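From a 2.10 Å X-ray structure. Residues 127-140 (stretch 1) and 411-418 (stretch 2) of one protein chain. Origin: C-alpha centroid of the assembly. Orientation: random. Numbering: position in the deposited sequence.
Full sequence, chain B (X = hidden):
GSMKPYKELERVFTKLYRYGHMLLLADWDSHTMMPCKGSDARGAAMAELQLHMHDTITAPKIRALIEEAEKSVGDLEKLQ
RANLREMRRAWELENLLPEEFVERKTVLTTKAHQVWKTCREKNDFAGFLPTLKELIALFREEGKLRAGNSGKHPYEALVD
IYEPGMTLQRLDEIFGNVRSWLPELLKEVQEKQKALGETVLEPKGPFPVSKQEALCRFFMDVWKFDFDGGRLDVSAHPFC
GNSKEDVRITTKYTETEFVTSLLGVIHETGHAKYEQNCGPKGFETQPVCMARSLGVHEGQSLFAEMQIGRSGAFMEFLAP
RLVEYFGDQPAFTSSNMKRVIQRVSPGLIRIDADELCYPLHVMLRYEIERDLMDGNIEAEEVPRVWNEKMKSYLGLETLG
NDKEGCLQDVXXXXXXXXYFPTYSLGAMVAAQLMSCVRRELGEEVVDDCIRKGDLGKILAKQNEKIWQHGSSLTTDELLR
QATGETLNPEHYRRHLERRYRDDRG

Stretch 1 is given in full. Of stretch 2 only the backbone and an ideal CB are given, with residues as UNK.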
# COMPACT_ATOMS: atom_id res chain seq x y z
N GLY B 127 8.74 37.80 2.00
CA GLY B 127 7.45 37.15 1.74
C GLY B 127 7.13 36.00 2.69
O GLY B 127 5.95 35.67 2.91
N PHE B 128 8.16 35.36 3.24
CA PHE B 128 7.95 34.29 4.21
C PHE B 128 7.67 34.85 5.59
O PHE B 128 6.86 34.31 6.33
CB PHE B 128 9.16 33.36 4.26
CG PHE B 128 8.94 32.10 5.08
CD1 PHE B 128 7.90 31.22 4.76
CD2 PHE B 128 9.76 31.80 6.15
CE1 PHE B 128 7.68 30.06 5.51
CE2 PHE B 128 9.54 30.63 6.91
CZ PHE B 128 8.50 29.77 6.59
N LEU B 129 8.31 35.98 5.91
CA LEU B 129 8.40 36.51 7.28
C LEU B 129 7.09 36.62 8.05
O LEU B 129 7.08 36.37 9.25
CB LEU B 129 9.11 37.87 7.28
CG LEU B 129 9.28 38.58 8.63
CD1 LEU B 129 10.00 37.70 9.66
CD2 LEU B 129 10.02 39.89 8.43
N PRO B 130 5.98 37.03 7.38
CA PRO B 130 4.72 37.10 8.13
C PRO B 130 4.27 35.73 8.63
O PRO B 130 3.93 35.60 9.81
CB PRO B 130 3.73 37.68 7.10
CG PRO B 130 4.59 38.34 6.05
CD PRO B 130 5.82 37.49 5.99
N THR B 131 4.31 34.73 7.74
CA THR B 131 4.10 33.33 8.14
C THR B 131 5.06 32.93 9.26
O THR B 131 4.62 32.45 10.30
CB THR B 131 4.35 32.34 6.97
OG1 THR B 131 3.47 32.62 5.87
CG2 THR B 131 4.12 30.90 7.44
N LEU B 132 6.35 33.14 9.04
CA LEU B 132 7.39 32.71 9.98
C LEU B 132 7.12 33.27 11.39
O LEU B 132 7.18 32.53 12.37
CB LEU B 132 8.80 33.08 9.46
CG LEU B 132 10.11 32.41 9.96
CD1 LEU B 132 10.95 33.38 10.75
CD2 LEU B 132 9.94 31.06 10.75
N LYS B 133 6.77 34.56 11.47
CA LYS B 133 6.36 35.18 12.74
C LYS B 133 5.22 34.43 13.42
O LYS B 133 5.19 34.33 14.64
CB LYS B 133 5.94 36.64 12.54
CG LYS B 133 7.10 37.62 12.35
CD LYS B 133 6.65 38.97 11.76
CE LYS B 133 6.34 40.03 12.82
NZ LYS B 133 5.06 39.79 13.56
N GLU B 134 4.27 33.92 12.63
CA GLU B 134 3.09 33.19 13.18
C GLU B 134 3.45 31.77 13.65
O GLU B 134 2.94 31.30 14.67
CB GLU B 134 1.96 33.09 12.15
CG GLU B 134 1.26 34.39 11.83
CD GLU B 134 0.04 34.16 10.94
OE1 GLU B 134 0.07 34.59 9.75
OE2 GLU B 134 -0.93 33.52 11.42
N LEU B 135 4.30 31.10 12.88
CA LEU B 135 4.88 29.80 13.28
C LEU B 135 5.55 29.91 14.63
O LEU B 135 5.19 29.22 15.57
CB LEU B 135 5.86 29.31 12.23
CG LEU B 135 5.18 28.90 10.92
CD1 LEU B 135 6.20 28.69 9.83
CD2 LEU B 135 4.32 27.64 11.13
N ILE B 136 6.49 30.85 14.74
CA ILE B 136 7.23 31.04 15.97
C ILE B 136 6.30 31.34 17.15
O ILE B 136 6.59 30.94 18.28
CB ILE B 136 8.33 32.15 15.83
CG1 ILE B 136 9.36 31.77 14.77
CG2 ILE B 136 9.05 32.40 17.16
CD1 ILE B 136 10.16 30.52 15.09
N ALA B 137 5.19 32.04 16.91
CA ALA B 137 4.24 32.32 17.99
C ALA B 137 3.44 31.07 18.35
O ALA B 137 3.12 30.85 19.51
CB ALA B 137 3.32 33.46 17.60
N LEU B 138 3.11 30.28 17.34
CA LEU B 138 2.43 28.99 17.52
C LEU B 138 3.30 27.98 18.31
O LEU B 138 2.79 27.31 19.23
CB LEU B 138 2.06 28.40 16.15
CG LEU B 138 0.96 27.34 16.03
CD1 LEU B 138 1.47 25.96 16.43
CD2 LEU B 138 -0.27 27.69 16.83
N PHE B 139 4.58 27.90 17.95
CA PHE B 139 5.55 27.01 18.62
C PHE B 139 5.73 27.37 20.07
O PHE B 139 5.79 26.48 20.93
CB PHE B 139 6.94 27.09 17.96
CG PHE B 139 7.00 26.56 16.57
CD1 PHE B 139 7.84 27.15 15.64
CD2 PHE B 139 6.27 25.43 16.18
CE1 PHE B 139 7.93 26.66 14.36
CE2 PHE B 139 6.36 24.94 14.90
CZ PHE B 139 7.18 25.55 13.99
N ARG B 140 5.84 28.68 20.33
CA ARG B 140 5.94 29.18 21.71
C ARG B 140 4.70 28.81 22.50
O ARG B 140 4.79 28.50 23.69
CB ARG B 140 6.10 30.70 21.74
CG ARG B 140 7.44 31.24 21.24
CD ARG B 140 7.38 32.76 21.05
NE ARG B 140 8.62 33.32 20.50
CZ ARG B 140 8.77 34.59 20.14
NH1 ARG B 140 9.95 35.02 19.66
NH2 ARG B 140 7.76 35.45 20.25
N UNK B 411 11.47 22.03 7.61
CA UNK B 411 11.08 21.69 8.98
C UNK B 411 10.15 22.69 9.65
O UNK B 411 9.13 22.29 10.21
CB UNK B 411 12.34 21.54 9.84
N UNK B 412 10.48 23.97 9.60
CA UNK B 412 9.66 24.94 10.31
C UNK B 412 8.27 25.14 9.66
O UNK B 412 7.29 25.40 10.36
CB UNK B 412 10.40 26.28 10.38
N UNK B 413 8.21 25.01 8.34
CA UNK B 413 6.92 24.99 7.61
C UNK B 413 5.99 23.92 8.13
O UNK B 413 4.78 24.17 8.30
CB UNK B 413 7.15 24.77 6.11
N UNK B 414 6.55 22.73 8.38
CA UNK B 414 5.75 21.57 8.73
C UNK B 414 5.59 21.44 10.22
O UNK B 414 5.26 20.36 10.72
CB UNK B 414 6.37 20.30 8.16
N UNK B 415 5.86 22.53 10.94
CA UNK B 415 5.65 22.57 12.38
C UNK B 415 6.53 21.63 13.18
O UNK B 415 6.06 21.04 14.16
CB UNK B 415 4.18 22.25 12.68
N UNK B 416 7.80 21.51 12.77
CA UNK B 416 8.79 20.71 13.48
C UNK B 416 9.86 21.61 14.09
O UNK B 416 10.76 22.11 13.39
CB UNK B 416 9.43 19.68 12.54
N UNK B 417 9.71 21.84 15.39
CA UNK B 417 10.61 22.67 16.16
C UNK B 417 11.07 21.81 17.32
O UNK B 417 10.24 21.13 17.95
CB UNK B 417 9.95 23.97 16.63
N UNK B 418 12.37 21.83 17.61
CA UNK B 418 12.96 20.90 18.57
C UNK B 418 13.32 19.54 17.99
O UNK B 418 13.74 18.64 18.72
CB UNK B 418 11.99 20.70 19.74

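Residues 127-140 form a helix that presents F128, L132, L135, I136 and F139 to the second stretch, an almost wholly apolar surface. No hydrogen bond crosses between the two stretches, so shape and apolar character are what this surface can select for.

Position 411 points sideways and has nothing of the helix within 5.5 Å of its ideal CB, so many side chains would fit; it is H411, which leads away, its NE2 hydrogen-bonded elsewhere in the structure.

At position 412 the bond again points sideways, but the ideal CB lies 4.7 Å from F139 CE1, 4.8 Å from L132 CD2 and 4.9 Å from L135 CD1. Three apolar groups of the helix lie near the start of the side chain, so leucine, isoleucine, methionine or an aromatic residue would all suit. The residue is W412. With chi1 in m, its indole reaches L132, CE3 lying 3.8 Å from L132 CD2, while NE1 is hydrogen-bonded elsewhere. Its carbonyl also meets the helix: O is 3.5 Å from L135 CD1 and lies at the edge of the F139 ring, 3.6 Å from F139 CZ.

Position 413 points away, although its ideal CB is still 5.2 Å from F128 CZ. A small residue such as alanine, serine or threonine would sit easily here, and the geometry does not rule out a longer one. It is S413; its OG approaches F128 CZ to 4.2 Å, a contact without a hydrogen bond.

Position 414 also points away, and there is room for a CB, so its phi/psi of -92/17° would admit most residues. The deposited G414 is thus not required by the helix. It lies within the type I turn that runs from W412 to 415.

Position 415 is more restrictive. Its positive phi of 65° favours glycine, with asparagine or aspartate as possible alternatives, and an ideal CB would lie 4.1 Å from F139 CE2, close but not a clash. It is G415, whose CA packs at the edge of the F139 ring, 3.5 Å from F139 CE2. Its N closes the turn by bonding to W412 O at 3.3 Å.

The CB of position 416 points away from the helix into space that stretch 1 leaves empty, so the choice is wide. M416 occupies it; its backbone N bonds to H411 O at 3.0 Å.

Position 417, in an extended conformation, points toward the helix, with its ideal CB 3.9 Å from F139 CG. Leucine, methionine or an aromatic residue could cover that ring. The residue is F417. Its CB makes a CH-pi contact over the F139 face, 3.8 Å from the ring centroid, and the two rings lie nearly parallel but slid apart, with F417 CD1 3.2 Å from F139 CE1. Beyond, F417 CZ packs 3.7 Å from I136 CD1.

Position 418 is out of reach, but at phi/psi 84/6° a CB would be jammed against the preceding carbonyl O, which calls for glycine: G418.

Stretch 2, residues 411-418: HWSGGMFG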
# COMPACT_ATOMS: atom_id res chain seq x y z
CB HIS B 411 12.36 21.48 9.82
CG HIS B 411 13.14 20.27 9.41
ND1 HIS B 411 13.72 20.14 8.16
CD2 HIS B 411 13.40 19.10 10.06
CE1 HIS B 411 14.30 18.96 8.05
NE2 HIS B 411 14.13 18.31 9.19
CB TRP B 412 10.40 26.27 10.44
CG TRP B 412 11.65 26.20 11.26
CD1 TRP B 412 12.08 25.15 12.05
CD2 TRP B 412 12.62 27.24 11.41
NE1 TRP B 412 13.28 25.48 12.65
CE2 TRP B 412 13.63 26.75 12.28
CE3 TRP B 412 12.76 28.53 10.86
CZ2 TRP B 412 14.75 27.52 12.63
CZ3 TRP B 412 13.88 29.29 11.22
CH2 TRP B 412 14.86 28.78 12.10
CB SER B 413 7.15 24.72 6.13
OG SER B 413 8.00 25.72 5.62
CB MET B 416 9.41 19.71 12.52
CG MET B 416 8.41 18.63 12.06
SD MET B 416 9.21 17.43 10.98
CE MET B 416 9.12 18.30 9.42
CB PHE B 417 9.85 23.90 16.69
CG PHE B 417 10.61 25.19 16.56
CD1 PHE B 417 10.82 25.75 15.32
CD2 PHE B 417 11.12 25.82 17.66
CE1 PHE B 417 11.52 26.94 15.19
CE2 PHE B 417 11.82 27.01 17.53
CZ PHE B 417 12.01 27.56 16.30
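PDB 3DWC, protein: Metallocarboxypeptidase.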